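Local coordinates for protein phosphodiesterase (PDB 5H2Q) that is a phosphodiesterase of the 3'5'-cyclic nucleotide phosphodiesterase family, with a helical fold and a metal centre that includes zinc, at residues Y101-R106 with D235-A240. Residues are numbered along the deposited sequence; the frame is centred on the assembly and turned at random.
Sequences YTFLYR and DVLMKA
F103 reaches from helix 90-105 toward helix 227-242 and meets two residues one turn apart, L237 and A240. Its CG lies anti to the carbonyl carbon (chi1 -63°). This turns the ring toward A240, while the CB stays beside L237. The methyl CB of A240 sits 3.6 Å from F103 CE2, approaching the ring obliquely. The carbonyl carbon of A240 lies at the ring edge, in its plane, 3.7 Å from the same CE2. L237 CD2 is 3.9 Å from F103 CB and also nears CD2 of the ring; the two side chains lie alongside each other and point opposite ways. The other methyl of L237, CD1, lies 3.7 Å from CD2 of L104, the residue after F103, and the two leucines cross at a slant. The helix segments run nearer antiparallel than parallel, at 133°, with axes 10.6 Å apart. Around them, L121 of helix 115-127 packs on L237, M317 touches F103, and F305 and F306 of helix 290-312 meet A240. This is helix-to-helix packing inside the helical phosphodiesterase domain. The A240 side chain is about 10 Å from the bound tetrahydrophthalazinone ligand and about 11 Å from the zinc ion, so the contact touches neither. All four residues are buried and meet through carbon alone, so the join here probably rests on van der Waals packing and burial of apolar surface.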
ATOM      1  N   TYR A 101       0.111   8.483   5.027  1.00 11.67           N
ATOM      2  CA  TYR A 101       0.530   9.570   5.908  1.00 11.00           C
ATOM      3  C   TYR A 101      -0.277  10.862   5.560  1.00 13.38           C
ATOM      4  O   TYR A 101      -0.793  11.526   6.466  1.00 13.51           O
ATOM      5  CB  TYR A 101       2.027   9.849   5.746  1.00 11.33           C
ATOM      6  CG  TYR A 101       2.507  10.873   6.751  1.00 11.71           C
ATOM      7  CD1 TYR A 101       2.375  12.238   6.503  1.00 12.43           C
ATOM      8  CD2 TYR A 101       3.075  10.476   7.956  1.00 13.52           C
ATOM      9  CE1 TYR A 101       2.775  13.185   7.447  1.00 12.85           C
ATOM     10  CE2 TYR A 101       3.468  11.411   8.913  1.00 15.28           C
ATOM     11  CZ  TYR A 101       3.333  12.763   8.647  1.00 17.78           C
ATOM     12  OH  TYR A 101       3.783  13.682   9.569  1.00 21.90           O
ATOM     13  N   THR A 102      -0.428  11.172   4.262  1.00 12.71           N
ATOM     14  CA  THR A 102      -1.212  12.354   3.875  1.00 11.91           C
ATOM     15  C   THR A 102      -2.662  12.220   4.253  1.00 15.75           C
ATOM     16  O   THR A 102      -3.266  13.237   4.613  1.00 15.46           O
ATOM     17  CB  THR A 102      -1.064  12.740   2.404  1.00 16.13           C
ATOM     18  OG1 THR A 102      -1.741  11.784   1.595  1.00 14.24           O
ATOM     19  CG2 THR A 102       0.409  12.912   1.956  1.00 15.19           C
ATOM     20  N   PHE A 103      -3.247  11.008   4.128  1.00 13.08           N
ATOM     21  CA  PHE A 103      -4.661  10.826   4.512  1.00 12.75           C
ATOM     22  C   PHE A 103      -4.820  11.074   5.982  1.00 16.93           C
ATOM     23  O   PHE A 103      -5.753  11.735   6.387  1.00 14.75           O
ATOM     24  CB  PHE A 103      -5.177   9.433   4.161  1.00 13.86           C
ATOM     25  CG  PHE A 103      -5.185   9.082   2.691  1.00 14.87           C
ATOM     26  CD1 PHE A 103      -5.144  10.081   1.713  1.00 17.44           C
ATOM     27  CD2 PHE A 103      -5.247   7.754   2.279  1.00 15.62           C
ATOM     28  CE1 PHE A 103      -5.180   9.752   0.346  1.00 19.64           C
ATOM     29  CE2 PHE A 103      -5.283   7.432   0.915  1.00 19.07           C
ATOM     30  CZ  PHE A 103      -5.233   8.428  -0.036  1.00 16.63           C
ATOM     31  N   LEU A 104      -3.872  10.574   6.796  1.00 13.68           N
ATOM     32  CA  LEU A 104      -3.940  10.782   8.234  1.00 12.33           C
ATOM     33  C   LEU A 104      -3.741  12.222   8.645  1.00 15.24           C
ATOM     34  O   LEU A 104      -4.545  12.712   9.438  1.00 15.81           O
ATOM     35  CB  LEU A 104      -2.876   9.900   8.953  1.00 12.19           C
ATOM     36  CG  LEU A 104      -3.086   8.390   8.889  1.00 14.39           C
ATOM     37  CD1 LEU A 104      -1.854   7.633   9.427  1.00 14.94           C
ATOM     38  CD2 LEU A 104      -4.341   7.983   9.658  1.00 16.46           C
ATOM     39  N   TYR A 105      -2.690  12.898   8.139  1.00 10.46           N
ATOM     40  CA  TYR A 105      -2.279  14.214   8.677  1.00 12.71           C
ATOM     41  C   TYR A 105      -2.558  15.441   7.809  1.00 20.28           C
ATOM     42  O   TYR A 105      -2.337  16.571   8.271  1.00 22.02           O
ATOM     43  CB  TYR A 105      -0.805  14.153   9.081  1.00 13.93           C
ATOM     44  CG  TYR A 105      -0.582  13.081  10.137  1.00 11.31           C
ATOM     45  CD1 TYR A 105      -1.119  13.209  11.420  1.00 13.39           C
ATOM     46  CD2 TYR A 105       0.048  11.885   9.817  1.00 11.50           C
ATOM     47  CE1 TYR A 105      -0.981  12.196  12.370  1.00 13.69           C
ATOM     48  CE2 TYR A 105       0.198  10.865  10.761  1.00 11.77           C
ATOM     49  CZ  TYR A 105      -0.311  11.030  12.040  1.00 14.56           C
ATOM     50  OH  TYR A 105      -0.150  10.038  12.973  1.00 14.90           O
ATOM     51  N   ARG A 106      -3.055  15.243   6.578  1.00 17.28           N
ATOM     52  CA  ARG A 106      -3.484  16.335   5.712  1.00 17.44           C
ATOM     53  C   ARG A 106      -5.007  16.170   5.571  1.00 21.21           C
ATOM     54  O   ARG A 106      -5.715  17.167   5.496  1.00 21.41           O
ATOM     55  CB  ARG A 106      -2.791  16.318   4.338  1.00 19.26           C
ATOM     56  CG  ARG A 106      -1.265  16.380   4.380  1.00 28.05           C
ATOM     57  CD  ARG A 106      -0.770  17.754   4.756  1.00 28.81           C
ATOM     58  NE  ARG A 106       0.662  17.898   4.505  1.00 31.75           N
ATOM     59  CZ  ARG A 106       1.310  19.052   4.558  1.00 47.44           C
ATOM     60  NH1 ARG A 106       0.660  20.175   4.841  1.00 32.07           N
ATOM     61  NH2 ARG A 106       2.618  19.095   4.324  1.00 32.19           N
ATOM     62  N   ASP A 235      -8.617  -0.600   7.832  1.00 15.82           N
ATOM     63  CA  ASP A 235      -8.734  -1.411   6.595  1.00 14.44           C
ATOM     64  C   ASP A 235      -9.042  -0.507   5.412  1.00 16.42           C
ATOM     65  O   ASP A 235      -8.384  -0.584   4.370  1.00 15.62           O
ATOM     66  CB  ASP A 235      -9.870  -2.439   6.746  1.00 15.92           C
ATOM     67  CG  ASP A 235      -9.687  -3.507   7.791  1.00 18.82           C
ATOM     68  OD1 ASP A 235      -8.529  -3.708   8.256  1.00 18.37           O
ATOM     69  OD2 ASP A 235     -10.687  -4.185   8.121  1.00 22.64           O
ATOM     70  N   VAL A 236     -10.020   0.405   5.582  1.00 15.67           N
ATOM     71  CA  VAL A 236     -10.402   1.364   4.546  1.00 15.50           C
ATOM     72  C   VAL A 236      -9.254   2.307   4.168  1.00 15.26           C
ATOM     73  O   VAL A 236      -9.067   2.607   2.982  1.00 14.23           O
ATOM     74  CB  VAL A 236     -11.695   2.100   4.980  1.00 22.03           C
ATOM     75  CG1 VAL A 236     -11.873   3.441   4.265  1.00 23.11           C
ATOM     76  CG2 VAL A 236     -12.885   1.181   4.754  1.00 22.50           C
ATOM     77  N   LEU A 237      -8.426   2.718   5.144  1.00 13.19           N
ATOM     78  CA  LEU A 237      -7.299   3.571   4.804  1.00 13.63           C
ATOM     79  C   LEU A 237      -6.183   2.802   4.081  1.00 14.74           C
ATOM     80  O   LEU A 237      -5.554   3.350   3.188  1.00 15.45           O
ATOM     81  CB  LEU A 237      -6.733   4.251   6.059  1.00 14.38           C
ATOM     82  CG  LEU A 237      -7.470   5.469   6.516  1.00 19.76           C
ATOM     83  CD1 LEU A 237      -6.827   5.980   7.762  1.00 22.64           C
ATOM     84  CD2 LEU A 237      -7.454   6.575   5.445  1.00 22.93           C
ATOM     85  N   MET A 238      -5.925   1.555   4.484  1.00 13.18           N
ATOM     86  CA  MET A 238      -4.945   0.696   3.795  1.00 12.51           C
ATOM     87  C   MET A 238      -5.432   0.493   2.354  1.00 15.13           C
ATOM     88  O   MET A 238      -4.674   0.663   1.392  1.00 13.84           O
ATOM     89  CB  MET A 238      -4.863  -0.657   4.534  1.00 13.89           C
ATOM     90  CG  MET A 238      -3.704  -1.561   4.110  1.00 16.40           C
ATOM     91  SD  MET A 238      -2.023  -0.844   4.060  1.00 18.07           S
ATOM     92  CE  MET A 238      -1.888  -0.076   5.664  1.00 16.60           C
ATOM     93  N   LYS A 239      -6.723   0.149   2.200  1.00 14.41           N
ATOM     94  CA  LYS A 239      -7.293  -0.005   0.864  1.00 14.13           C
ATOM     95  C   LYS A 239      -7.166   1.288   0.051  1.00 16.06           C
ATOM     96  O   LYS A 239      -6.819   1.223  -1.118  1.00 15.15           O
ATOM     97  CB  LYS A 239      -8.766  -0.394   0.986  1.00 15.60           C
ATOM     98  CG  LYS A 239      -8.942  -1.863   1.297  1.00 14.67           C
ATOM     99  CD  LYS A 239     -10.443  -2.249   1.324  1.00 18.50           C
ATOM    100  CE  LYS A 239     -11.179  -2.045   0.005  1.00 17.58           C
ATOM    101  NZ  LYS A 239     -10.417  -2.542  -1.178  1.00 16.89           N
ATOM    102  N   ALA A 240      -7.458   2.472   0.664  1.00 14.10           N
ATOM    103  CA  ALA A 240      -7.357   3.772   0.008  1.00 14.35           C
ATOM    104  C   ALA A 240      -5.947   4.055  -0.480  1.00 16.41           C
ATOM    105  O   ALA A 240      -5.770   4.498  -1.607  1.00 15.63           O
ATOM    106  CB  ALA A 240      -7.847   4.886   0.933  1.00 15.24           C
TER